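Local structure of putative hydrolase (Bacteroides ovatus, 4HBS) at residues Pro16-Glu21 against Arg401-Glu406; Tyr40-Tyr45 against Leu365-Glu370; Asp334-Phe339 against Asp410-Leu415; Glu343-Ile348 against Arg396-Arg401. The protein is of unproven function but is probably a hydrolase, folded as a five-bladed beta-propeller and related by sequence to the beta-fructosidase superfamily. All coordinates share one frame; numbering follows the deposited sequence.

Contact 1. Residues Pro16-Glu21 against Arg401-Glu406; sequences PQIDSE and RVFNWE
Ile18 sets its CD1 methyl over the centre of the Phe403 ring, 4.0 Å from Ile18 CD1 to the ring centroid and only 12° off the ring normal, which makes the approach a CH-pi contact with one face. The conformation of Ile18 explains it: CG2 is anti to the backbone N, and the turn at chi2 (67°) brings CD1 in although the side chain does not start out aimed at the ring. Pro16 reaches the other end of the same side chain. Its CB lies 3.8 Å from Phe403 CB and just as near to Phe403 CD2, meeting the ring obliquely. No hydrogen bond crosses between the segments, so this contact is purely apolar. Phe403 belongs to the final strand, 399-403, which pairs in one antiparallel sheet with strand 38-42 from the start of the chain and strand 371-377 from its end; this joining of both termini in a single blade is the "Velcro" closure of beta-propellers. The loop 16-21 covers that blade just before strand 24-26 begins, and its far end is shaped by an Asx turn, in which Glu21 N donates to Asp19 OD1 (3.2 Å) from well above the carboxylate plane. Phe403 holds CG anti to its carbonyl carbon (chi1 -69°), which turns the ring to the side where Tyr40 and Leu24 also pack. With an alanine in place of Phe403, the Ile18 methyl would probably lose the aromatic face beneath it and a gap would be likely to open between the loop and the sheet.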
# COMPACT_ATOMS: atom_id res chain seq x y z
N PRO A 16 14.19 -16.74 -15.71
CA PRO A 16 13.23 -15.72 -16.15
C PRO A 16 13.69 -14.98 -17.40
O PRO A 16 14.88 -14.71 -17.55
CB PRO A 16 13.12 -14.80 -14.94
CG PRO A 16 14.42 -14.91 -14.24
CD PRO A 16 14.88 -16.34 -14.47
N GLN A 17 12.75 -14.71 -18.33
CA GLN A 17 13.03 -14.00 -19.58
C GLN A 17 12.74 -12.54 -19.35
O GLN A 17 11.57 -12.15 -19.27
CB GLN A 17 12.19 -14.56 -20.75
CG GLN A 17 12.52 -16.02 -21.13
CD GLN A 17 11.54 -17.02 -20.54
OE1 GLN A 17 10.39 -17.13 -20.99
NE2 GLN A 17 11.95 -17.76 -19.52
N ILE A 18 13.80 -11.73 -19.17
CA ILE A 18 13.68 -10.30 -18.87
C ILE A 18 13.95 -9.47 -20.13
O ILE A 18 15.02 -9.58 -20.72
CB ILE A 18 14.61 -9.89 -17.67
CG1 ILE A 18 13.89 -10.11 -16.32
CG2 ILE A 18 15.07 -8.42 -17.73
CD1 ILE A 18 13.61 -11.43 -15.99
N ASP A 19 13.00 -8.62 -20.52
CA ASP A 19 13.16 -7.67 -21.62
C ASP A 19 14.02 -6.54 -21.09
O ASP A 19 13.77 -6.07 -19.97
CB ASP A 19 11.78 -7.16 -22.11
CG ASP A 19 11.75 -6.39 -23.43
OD1 ASP A 19 12.81 -5.85 -23.83
OD2 ASP A 19 10.66 -6.25 -24.01
N SER A 20 15.04 -6.11 -21.84
CA SER A 20 15.93 -5.03 -21.40
C SER A 20 15.16 -3.71 -21.27
O SER A 20 15.55 -2.87 -20.45
CB SER A 20 17.10 -4.87 -22.36
OG SER A 20 16.68 -4.54 -23.67
N GLU A 21 14.03 -3.55 -22.03
CA GLU A 21 13.15 -2.38 -21.95
C GLU A 21 12.57 -2.20 -20.52
O GLU A 21 12.34 -1.06 -20.11
CB GLU A 21 12.00 -2.51 -22.98
CG GLU A 21 11.13 -1.26 -23.12
CD GLU A 21 9.90 -1.11 -22.23
OE1 GLU A 21 9.50 -2.09 -21.56
OE2 GLU A 21 9.32 0.00 -22.22
N ARG A 401 10.90 -6.63 -8.30
CA ARG A 401 10.17 -7.71 -8.98
C ARG A 401 10.81 -9.02 -8.57
O ARG A 401 12.05 -9.11 -8.54
CB ARG A 401 10.19 -7.54 -10.50
CG ARG A 401 9.66 -6.20 -10.97
CD ARG A 401 8.74 -6.30 -12.17
NE ARG A 401 8.17 -4.98 -12.47
CZ ARG A 401 7.06 -4.76 -13.18
NH1 ARG A 401 6.36 -5.77 -13.68
NH2 ARG A 401 6.63 -3.51 -13.38
N VAL A 402 10.00 -10.01 -8.17
CA VAL A 402 10.47 -11.33 -7.76
C VAL A 402 9.98 -12.32 -8.78
O VAL A 402 8.77 -12.48 -8.93
CB VAL A 402 10.02 -11.72 -6.33
CG1 VAL A 402 10.71 -13.00 -5.86
CG2 VAL A 402 10.26 -10.59 -5.33
N PHE A 403 10.90 -12.96 -9.51
CA PHE A 403 10.55 -13.99 -10.49
C PHE A 403 10.83 -15.36 -9.91
O PHE A 403 11.82 -15.55 -9.20
CB PHE A 403 11.33 -13.81 -11.78
CG PHE A 403 10.94 -12.58 -12.55
CD1 PHE A 403 11.38 -11.33 -12.15
CD2 PHE A 403 10.22 -12.68 -13.73
CE1 PHE A 403 11.06 -10.19 -12.88
CE2 PHE A 403 9.89 -11.55 -14.47
CZ PHE A 403 10.31 -10.31 -14.03
N ASN A 404 9.94 -16.31 -10.19
CA ASN A 404 10.07 -17.68 -9.73
C ASN A 404 9.93 -17.78 -8.18
O ASN A 404 10.47 -18.70 -7.57
CB ASN A 404 11.39 -18.28 -10.25
CG ASN A 404 11.35 -19.76 -10.52
OD1 ASN A 404 10.29 -20.36 -10.76
ND2 ASN A 404 12.52 -20.39 -10.51
N TRP A 405 9.15 -16.85 -7.56
CA TRP A 405 8.80 -16.85 -6.12
C TRP A 405 8.13 -18.17 -5.70
O TRP A 405 8.28 -18.61 -4.57
CB TRP A 405 7.87 -15.67 -5.78
CG TRP A 405 6.62 -15.59 -6.62
CD1 TRP A 405 6.48 -14.97 -7.82
CD2 TRP A 405 5.38 -16.25 -6.36
NE1 TRP A 405 5.22 -15.18 -8.32
CE2 TRP A 405 4.53 -15.98 -7.45
CE3 TRP A 405 4.91 -17.08 -5.33
CZ2 TRP A 405 3.22 -16.47 -7.51
CZ3 TRP A 405 3.63 -17.58 -5.41
CH2 TRP A 405 2.79 -17.28 -6.49
N GLU A 406 7.38 -18.80 -6.64
CA GLU A 406 6.69 -20.10 -6.47
C GLU A 406 7.63 -21.24 -6.01
O GLU A 406 7.18 -22.15 -5.32
CB GLU A 406 6.04 -20.52 -7.81
CG GLU A 406 5.00 -19.54 -8.35
CD GLU A 406 5.39 -18.70 -9.56
OE1 GLU A 406 6.55 -18.20 -9.59
OE2 GLU A 406 4.52 -18.46 -10.43

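Contact 2. Residues Tyr40-Tyr45 against Leu365-Glu370; sequences YKDLKY and LSRTGE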
# COMPACT_ATOMS: atom_id res chain seq x y z
N TYR A 40 14.83 -8.51 -8.40
CA TYR A 40 15.32 -7.39 -9.19
C TYR A 40 14.90 -6.08 -8.64
O TYR A 40 13.80 -5.99 -8.10
CB TYR A 40 14.75 -7.46 -10.61
CG TYR A 40 15.14 -8.66 -11.42
CD1 TYR A 40 14.45 -9.86 -11.30
CD2 TYR A 40 16.14 -8.57 -12.38
CE1 TYR A 40 14.82 -10.98 -12.05
CE2 TYR A 40 16.49 -9.68 -13.16
CZ TYR A 40 15.83 -10.88 -12.99
OH TYR A 40 16.18 -11.98 -13.74
N LYS A 41 15.70 -5.04 -8.87
CA LYS A 41 15.32 -3.67 -8.58
C LYS A 41 14.62 -3.15 -9.83
O LYS A 41 15.24 -3.21 -10.90
CB LYS A 41 16.56 -2.79 -8.28
CG LYS A 41 17.33 -3.11 -7.03
CD LYS A 41 18.64 -2.30 -6.99
CE LYS A 41 19.22 -2.18 -5.59
NZ LYS A 41 20.70 -2.40 -5.57
N ASP A 42 13.37 -2.68 -9.77
CA ASP A 42 12.72 -2.13 -10.97
C ASP A 42 13.19 -0.66 -11.11
O ASP A 42 12.66 0.22 -10.42
CB ASP A 42 11.18 -2.26 -10.90
CG ASP A 42 10.46 -1.94 -12.20
OD1 ASP A 42 10.97 -1.10 -12.97
OD2 ASP A 42 9.39 -2.54 -12.45
N LEU A 43 14.20 -0.40 -11.98
CA LEU A 43 14.75 0.95 -12.13
C LEU A 43 13.81 1.83 -12.95
O LEU A 43 13.87 3.05 -12.79
CB LEU A 43 16.14 0.93 -12.75
CG LEU A 43 17.19 0.00 -12.10
CD1 LEU A 43 18.53 0.20 -12.75
CD2 LEU A 43 17.30 0.22 -10.60
N LYS A 44 12.94 1.22 -13.81
CA LYS A 44 11.95 1.96 -14.61
C LYS A 44 10.95 2.64 -13.69
O LYS A 44 10.64 3.81 -13.88
CB LYS A 44 11.21 1.00 -15.57
CG LYS A 44 10.39 1.65 -16.66
CD LYS A 44 9.67 0.59 -17.49
CE LYS A 44 9.91 0.71 -18.97
NZ LYS A 44 9.05 1.74 -19.62
N TYR A 45 10.43 1.88 -12.68
CA TYR A 45 9.45 2.40 -11.73
C TYR A 45 10.13 3.30 -10.74
O TYR A 45 9.61 4.37 -10.47
CB TYR A 45 8.64 1.29 -11.06
CG TYR A 45 7.43 0.96 -11.89
CD1 TYR A 45 7.56 0.33 -13.12
CD2 TYR A 45 6.17 1.43 -11.54
CE1 TYR A 45 6.46 0.12 -13.96
CE2 TYR A 45 5.07 1.25 -12.38
CZ TYR A 45 5.22 0.62 -13.60
OH TYR A 45 4.12 0.48 -14.43
N LEU A 365 0.72 -4.39 -11.95
CA LEU A 365 1.99 -4.09 -12.62
C LEU A 365 2.71 -5.33 -13.10
O LEU A 365 3.67 -5.20 -13.86
CB LEU A 365 2.92 -3.31 -11.67
CG LEU A 365 2.34 -2.03 -11.09
CD1 LEU A 365 3.32 -1.37 -10.15
CD2 LEU A 365 1.94 -1.07 -12.18
N SER A 366 2.30 -6.53 -12.64
CA SER A 366 2.93 -7.78 -13.02
C SER A 366 2.76 -8.03 -14.53
O SER A 366 1.62 -8.05 -15.03
CB SER A 366 2.33 -8.94 -12.22
OG SER A 366 3.09 -10.12 -12.40
N ARG A 367 3.89 -8.12 -15.25
CA ARG A 367 3.91 -8.32 -16.69
C ARG A 367 3.76 -9.81 -17.08
O ARG A 367 3.14 -10.10 -18.10
CB ARG A 367 5.19 -7.73 -17.31
CG ARG A 367 5.19 -6.20 -17.37
CD ARG A 367 6.46 -5.64 -17.97
NE ARG A 367 7.43 -5.19 -16.95
CZ ARG A 367 7.83 -3.92 -16.74
NH1 ARG A 367 7.34 -2.92 -17.47
NH2 ARG A 367 8.73 -3.65 -15.79
N THR A 368 4.34 -10.75 -16.29
CA THR A 368 4.32 -12.20 -16.60
C THR A 368 3.99 -13.14 -15.40
O THR A 368 4.16 -14.35 -15.53
CB THR A 368 5.70 -12.60 -17.14
OG1 THR A 368 6.65 -12.62 -16.07
CG2 THR A 368 6.18 -11.69 -18.27
N GLY A 369 3.50 -12.60 -14.27
CA GLY A 369 3.19 -13.40 -13.09
C GLY A 369 4.14 -13.18 -11.93
O GLY A 369 3.88 -13.68 -10.83
N GLU A 370 5.25 -12.42 -12.16
CA GLU A 370 6.23 -12.07 -11.13
C GLU A 370 5.57 -11.24 -10.04
O GLU A 370 4.55 -10.60 -10.31
CB GLU A 370 7.44 -11.28 -11.76
CG GLU A 370 7.20 -9.82 -12.21
CD GLU A 370 6.67 -9.61 -13.62
OE1 GLU A 370 5.97 -10.51 -14.13
OE2 GLU A 370 6.93 -8.53 -14.20
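Asp42 and Arg367 reach for each other from opposite directions, with Asp42 OD2 3.6 Å from Arg367 NH2 and the carboxylate and guanidinium planes turned 40° apart. The pair is therefore a loose salt bridge, not a flat two-pronged one. Asp42 has CG anti to the backbone N (chi1 -169°), and from there its two oxygens divide their work: OD2 is held chiefly by Arg401 NE and faces Arg367 only at a distance, while OD1 accepts from Tyr45 N at 3.0 Å as the N-cap of helix 43-48. Arg367 bends at chi3 on its way across, and its guanidinium has a second, cation-pi partner in Trp22. Alongside, Tyr45 and Leu365 cross obliquely. Leu365 CD1 lies 3.9 Å from Tyr45 CE2, and Leu365 CD2 comes 3.5 Å from Tyr45 OH, a hydroxyl that is hydrogen-bonded with Glu106 OE2 and Gln102 NE2. On the loop side, Glu370 OE1 is gripped by Thr368 N (2.7 Å) and Thr368 OG1, which braces the turn that carries Arg367. Beside a single leucine-tyrosine contact, then, a buried aspartate meets two arginines and a helix N-terminus, which would probably stabilise its carboxylate as an anion.

Contact 3. Residues Asp334-Phe339 against Asp410-Leu415; sequences DQKTLF and DNDAPL
The backbones stay well apart, Asp334 CA and Asp412 CA being 8.9 Å from each other at the nearest point, so strand 333-340 and the C-terminal tail meet through side chains alone. Lys336 and Asp412 approach from opposite directions and form a salt bridge. Lys336 NZ is 3.0 Å from Asp412 OD2, which it meets on the syn side, 21° out of the carboxylate plane; the second bond, from Lys336 NZ to Asp412 OD1 at 3.2 Å, is weak. The ammonium group therefore straddles both oxygens but leans on OD2. Lys336 makes one sharp bend, at chi2 (-86°), and then runs extended, which lifts NZ away from the strand toward the tail. The ammonium also makes a weak hydrogen bond to Leu408 O. Further along, Asp334 and Leu415 slide past each other in opposite directions, with Asp334 OD2 3.6 Å from Leu415 CD2. That oxygen is committed to Arg324 of the adjoining strand, and the same arginine holds Ala413 O, tying the tail down a second time. Asp334 OD2 and Asp412 OD2 are 5.4 Å apart; their mutual repulsion is probably offset by the lysine on one carboxylate and the arginine on the other. Strand 333-340 is the outermost strand of a four-stranded antiparallel sheet, pairing with strand 319-325. The arrangement is a surface salt bridge that fastens the C-terminal tail to the edge strand of a propeller blade: after closing the neighbouring blade with strand 399-403, the chain runs out across this margin and is pinned there by charged side chains.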
# COMPACT_ATOMS: atom_id res chain seq x y z
N ASP A 334 3.92 -22.60 6.86
CA ASP A 334 5.20 -22.75 6.19
C ASP A 334 5.76 -21.38 5.80
O ASP A 334 5.79 -21.01 4.63
CB ASP A 334 5.04 -23.69 4.97
CG ASP A 334 4.36 -25.01 5.34
OD1 ASP A 334 4.63 -25.52 6.45
OD2 ASP A 334 3.53 -25.50 4.53
N GLN A 335 6.20 -20.64 6.81
CA GLN A 335 6.79 -19.32 6.59
C GLN A 335 8.07 -19.49 5.80
O GLN A 335 8.79 -20.47 6.01
CB GLN A 335 7.07 -18.62 7.92
CG GLN A 335 7.60 -17.18 7.81
CD GLN A 335 8.00 -16.70 9.19
OE1 GLN A 335 7.16 -16.52 10.06
NE2 GLN A 335 9.30 -16.60 9.45
N LYS A 336 8.33 -18.58 4.87
CA LYS A 336 9.55 -18.56 4.07
C LYS A 336 10.03 -17.12 3.97
O LYS A 336 9.20 -16.22 4.06
CB LYS A 336 9.29 -19.12 2.66
CG LYS A 336 8.85 -20.58 2.58
CD LYS A 336 10.02 -21.50 2.56
CE LYS A 336 9.62 -22.92 2.85
NZ LYS A 336 10.68 -23.86 2.41
N THR A 337 11.33 -16.89 3.80
CA THR A 337 11.83 -15.54 3.59
C THR A 337 11.98 -15.39 2.08
O THR A 337 12.80 -16.08 1.47
CB THR A 337 13.09 -15.28 4.39
OG1 THR A 337 12.75 -15.36 5.78
CG2 THR A 337 13.68 -13.92 4.12
N LEU A 338 11.12 -14.55 1.47
CA LEU A 338 11.13 -14.31 0.03
C LEU A 338 12.44 -13.64 -0.35
O LEU A 338 13.18 -14.16 -1.20
CB LEU A 338 9.93 -13.46 -0.36
CG LEU A 338 9.63 -13.33 -1.83
CD1 LEU A 338 9.31 -14.67 -2.45
CD2 LEU A 338 8.48 -12.35 -2.06
N PHE A 339 12.77 -12.57 0.35
CA PHE A 339 14.04 -11.87 0.20
C PHE A 339 14.21 -10.82 1.31
O PHE A 339 13.27 -10.56 2.06
CB PHE A 339 14.17 -11.23 -1.19
CG PHE A 339 13.41 -9.94 -1.41
CD1 PHE A 339 12.04 -9.96 -1.64
CD2 PHE A 339 14.08 -8.73 -1.52
CE1 PHE A 339 11.35 -8.77 -1.92
CE2 PHE A 339 13.40 -7.56 -1.85
CZ PHE A 339 12.04 -7.59 -2.04
N ASP A 410 9.14 -25.79 -3.48
CA ASP A 410 9.55 -26.89 -4.37
C ASP A 410 9.83 -28.15 -3.60
O ASP A 410 9.24 -29.19 -3.87
CB ASP A 410 10.87 -26.55 -5.14
CG ASP A 410 10.76 -25.87 -6.48
OD1 ASP A 410 9.61 -25.74 -6.99
OD2 ASP A 410 11.81 -25.54 -7.07
N ASN A 411 10.76 -28.05 -2.64
CA ASN A 411 11.24 -29.19 -1.85
C ASN A 411 10.48 -29.36 -0.49
O ASN A 411 11.03 -29.94 0.45
CB ASN A 411 12.78 -29.05 -1.64
CG ASN A 411 13.55 -28.67 -2.91
OD1 ASN A 411 14.27 -27.67 -2.94
ND2 ASN A 411 13.42 -29.45 -3.98
N ASP A 412 9.20 -28.91 -0.42
CA ASP A 412 8.33 -29.06 0.74
C ASP A 412 7.14 -29.93 0.35
O ASP A 412 6.72 -29.89 -0.81
CB ASP A 412 7.83 -27.67 1.21
CG ASP A 412 8.90 -26.77 1.79
OD1 ASP A 412 10.05 -26.79 1.27
OD2 ASP A 412 8.59 -26.01 2.72
N ALA A 413 6.58 -30.68 1.30
CA ALA A 413 5.40 -31.52 1.03
C ALA A 413 4.18 -30.64 0.67
O ALA A 413 4.20 -29.43 0.93
CB ALA A 413 5.09 -32.38 2.24
N PRO A 414 3.10 -31.20 0.09
CA PRO A 414 1.92 -30.35 -0.21
C PRO A 414 1.09 -30.09 1.06
O PRO A 414 1.30 -30.73 2.09
CB PRO A 414 1.15 -31.16 -1.26
CG PRO A 414 1.88 -32.47 -1.42
CD PRO A 414 2.84 -32.60 -0.29
N LEU A 415 0.14 -29.16 0.98
CA LEU A 415 -0.71 -28.82 2.12
C LEU A 415 -1.78 -29.89 2.37
O LEU A 415 -2.17 -30.62 1.46
CB LEU A 415 -1.38 -27.46 1.90
CG LEU A 415 -0.44 -26.24 1.81
CD1 LEU A 415 -1.21 -25.01 1.37
CD2 LEU A 415 0.26 -26.00 3.15

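Contact 4. Residues Glu343-Ile348 against Arg396-Arg401; sequences EFLDKI and RPYFYR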
# COMPACT_ATOMS: atom_id res chain seq x y z
N GLU A 343 19.74 -2.56 2.92
CA GLU A 343 20.10 -1.81 4.13
C GLU A 343 20.37 -0.32 3.75
O GLU A 343 20.19 0.57 4.58
CB GLU A 343 21.33 -2.48 4.75
CG GLU A 343 21.76 -1.99 6.12
CD GLU A 343 23.13 -2.51 6.52
OE1 GLU A 343 23.55 -3.56 5.99
OE2 GLU A 343 23.80 -1.85 7.36
N PHE A 344 20.77 -0.08 2.46
CA PHE A 344 21.11 1.24 1.91
C PHE A 344 20.26 1.59 0.68
O PHE A 344 19.97 0.71 -0.13
CB PHE A 344 22.57 1.22 1.47
CG PHE A 344 23.51 0.87 2.58
CD1 PHE A 344 24.01 1.85 3.41
CD2 PHE A 344 23.87 -0.45 2.82
CE1 PHE A 344 24.92 1.53 4.43
CE2 PHE A 344 24.74 -0.78 3.86
CZ PHE A 344 25.27 0.22 4.65
N LEU A 345 19.90 2.88 0.54
CA LEU A 345 19.11 3.37 -0.60
C LEU A 345 20.02 3.89 -1.71
O LEU A 345 21.04 4.49 -1.42
CB LEU A 345 18.18 4.50 -0.17
CG LEU A 345 17.24 4.21 0.97
CD1 LEU A 345 16.47 5.44 1.34
CD2 LEU A 345 16.31 3.06 0.64
N ASP A 346 19.63 3.68 -2.99
CA ASP A 346 20.38 4.19 -4.16
C ASP A 346 20.00 5.67 -4.27
O ASP A 346 19.01 6.04 -4.89
CB ASP A 346 20.05 3.38 -5.43
CG ASP A 346 20.51 1.91 -5.36
OD1 ASP A 346 21.35 1.57 -4.45
OD2 ASP A 346 20.07 1.10 -6.22
N LYS A 347 20.77 6.48 -3.55
CA LYS A 347 20.55 7.88 -3.28
C LYS A 347 21.79 8.75 -3.34
O LYS A 347 22.87 8.27 -2.98
CB LYS A 347 20.15 7.93 -1.80
CG LYS A 347 18.75 8.26 -1.50
CD LYS A 347 18.51 8.42 -0.01
CE LYS A 347 19.43 9.37 0.71
NZ LYS A 347 19.35 10.78 0.29
N ILE A 348 21.62 10.06 -3.55
CA ILE A 348 22.70 11.02 -3.36
C ILE A 348 22.79 11.21 -1.82
O ILE A 348 21.77 11.14 -1.14
CB ILE A 348 22.42 12.35 -4.13
CG1 ILE A 348 22.57 12.16 -5.63
CG2 ILE A 348 23.35 13.47 -3.64
CD1 ILE A 348 21.85 13.19 -6.46
N ARG A 396 10.13 8.02 -0.43
CA ARG A 396 9.48 7.66 -1.69
C ARG A 396 9.56 6.16 -1.87
O ARG A 396 10.42 5.51 -1.24
CB ARG A 396 10.07 8.41 -2.91
CG ARG A 396 11.55 8.65 -2.88
CD ARG A 396 12.33 7.44 -3.32
NE ARG A 396 12.89 7.65 -4.65
CZ ARG A 396 12.47 7.10 -5.79
NH1 ARG A 396 11.46 6.24 -5.80
NH2 ARG A 396 13.07 7.39 -6.93
N PRO A 397 8.66 5.57 -2.70
CA PRO A 397 8.70 4.12 -2.86
C PRO A 397 9.84 3.66 -3.73
O PRO A 397 10.31 4.38 -4.59
CB PRO A 397 7.35 3.80 -3.51
CG PRO A 397 6.95 5.02 -4.20
CD PRO A 397 7.57 6.17 -3.50
N TYR A 398 10.30 2.46 -3.46
CA TYR A 398 11.33 1.78 -4.24
C TYR A 398 10.68 0.48 -4.67
O TYR A 398 9.99 -0.13 -3.86
CB TYR A 398 12.60 1.60 -3.42
CG TYR A 398 13.38 2.89 -3.31
CD1 TYR A 398 14.07 3.41 -4.41
CD2 TYR A 398 13.42 3.61 -2.12
CE1 TYR A 398 14.81 4.58 -4.31
CE2 TYR A 398 14.15 4.80 -2.02
CZ TYR A 398 14.87 5.26 -3.11
OH TYR A 398 15.58 6.43 -3.04
N PHE A 399 10.80 0.12 -5.96
CA PHE A 399 10.12 -1.04 -6.52
C PHE A 399 11.06 -2.24 -6.77
O PHE A 399 12.24 -2.08 -7.09
CB PHE A 399 9.44 -0.63 -7.82
CG PHE A 399 8.38 0.42 -7.59
CD1 PHE A 399 8.72 1.77 -7.48
CD2 PHE A 399 7.06 0.06 -7.39
CE1 PHE A 399 7.75 2.74 -7.27
CE2 PHE A 399 6.09 1.03 -7.15
CZ PHE A 399 6.44 2.36 -7.10
N TYR A 400 10.50 -3.45 -6.59
CA TYR A 400 11.19 -4.73 -6.80
C TYR A 400 10.30 -5.70 -7.56
O TYR A 400 9.10 -5.61 -7.45
CB TYR A 400 11.60 -5.38 -5.45
CG TYR A 400 12.43 -4.47 -4.58
CD1 TYR A 400 11.83 -3.49 -3.79
CD2 TYR A 400 13.81 -4.57 -4.57
CE1 TYR A 400 12.59 -2.63 -3.02
CE2 TYR A 400 14.59 -3.68 -3.82
CZ TYR A 400 13.97 -2.72 -3.04
OH TYR A 400 14.74 -1.83 -2.33
N ARG A 401 10.90 -6.63 -8.30
CA ARG A 401 10.17 -7.71 -8.98
C ARG A 401 10.81 -9.02 -8.57
O ARG A 401 12.05 -9.11 -8.54
CB ARG A 401 10.19 -7.54 -10.50
CG ARG A 401 9.66 -6.20 -10.97
CD ARG A 401 8.74 -6.30 -12.17
NE ARG A 401 8.17 -4.98 -12.47
CZ ARG A 401 7.06 -4.76 -13.18
NH1 ARG A 401 6.36 -5.77 -13.68
NH2 ARG A 401 6.63 -3.51 -13.38
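A single side chain, Tyr398, meets three consecutive residues, Leu345, Asp346 and Lys347, yet makes no hydrogen bond to any of them. Leu345 crosses it at about a right angle: Leu345 CD2 lies 3.8 Å from Tyr398 CE2 and 4.0 Å from Tyr398 CD2, an oblique approach to the ring. At the far end, Tyr398 OH is 3.9 Å from Asp346 O, the carbonyl of the residue at the centre of an inverse gamma turn, and 4.0 Å from Lys347 CG. The hydroxyl has its bond to Asp393 O instead. Tyr398 keeps CG anti to its carbonyl carbon (chi1 -77°), which sends the ring out toward the loop, and Arg396 lies against one face, its NH1 4.0 Å above the Tyr398 ring plane and displaced toward the rim. Lys347 folds away at chi3 and chi4, taking NZ to Ile348 O at 2.8 Å, nearly in line with the C=O bond, and to Gly390 O. Replacing Tyr398 with an alanine would probably strip Leu345 CD2 of the ring carbons CE2 and CD2 it rests against, opening a gap beside the loop, and leave Asp393 O without its hydroxyl partner. Residues 343-348 belong to the loop between strands 333-340 and 356-361, while Tyr398 lies by strand 399-403, touching Thr375 of strand 371-377 and Asn46 of helix 43-48.

In the fold
Arg401 lies in the segments of contacts 1 and 4, but its own side-chain bonds run to contact 2, through Arg401 NE to Asp42 OD2 (2.7 Å) and, probably, Arg401 NH1 to Leu365 O (2.8 Å). Contacts 1 and 2 have centres only about 7 Å apart and reach adjacent strands of the closing blade; contact 4 lies farther along the same strand, its centre about 14 Å from that of contact 2. Contact 3 sits on the next blade, touching contact 1 where Leu338 CD1 packs on Trp405 CB (3.8 Å). Near contact 2, a glycerol, probably from crystallisation, lies about 4 Å from the Tyr45 side chain.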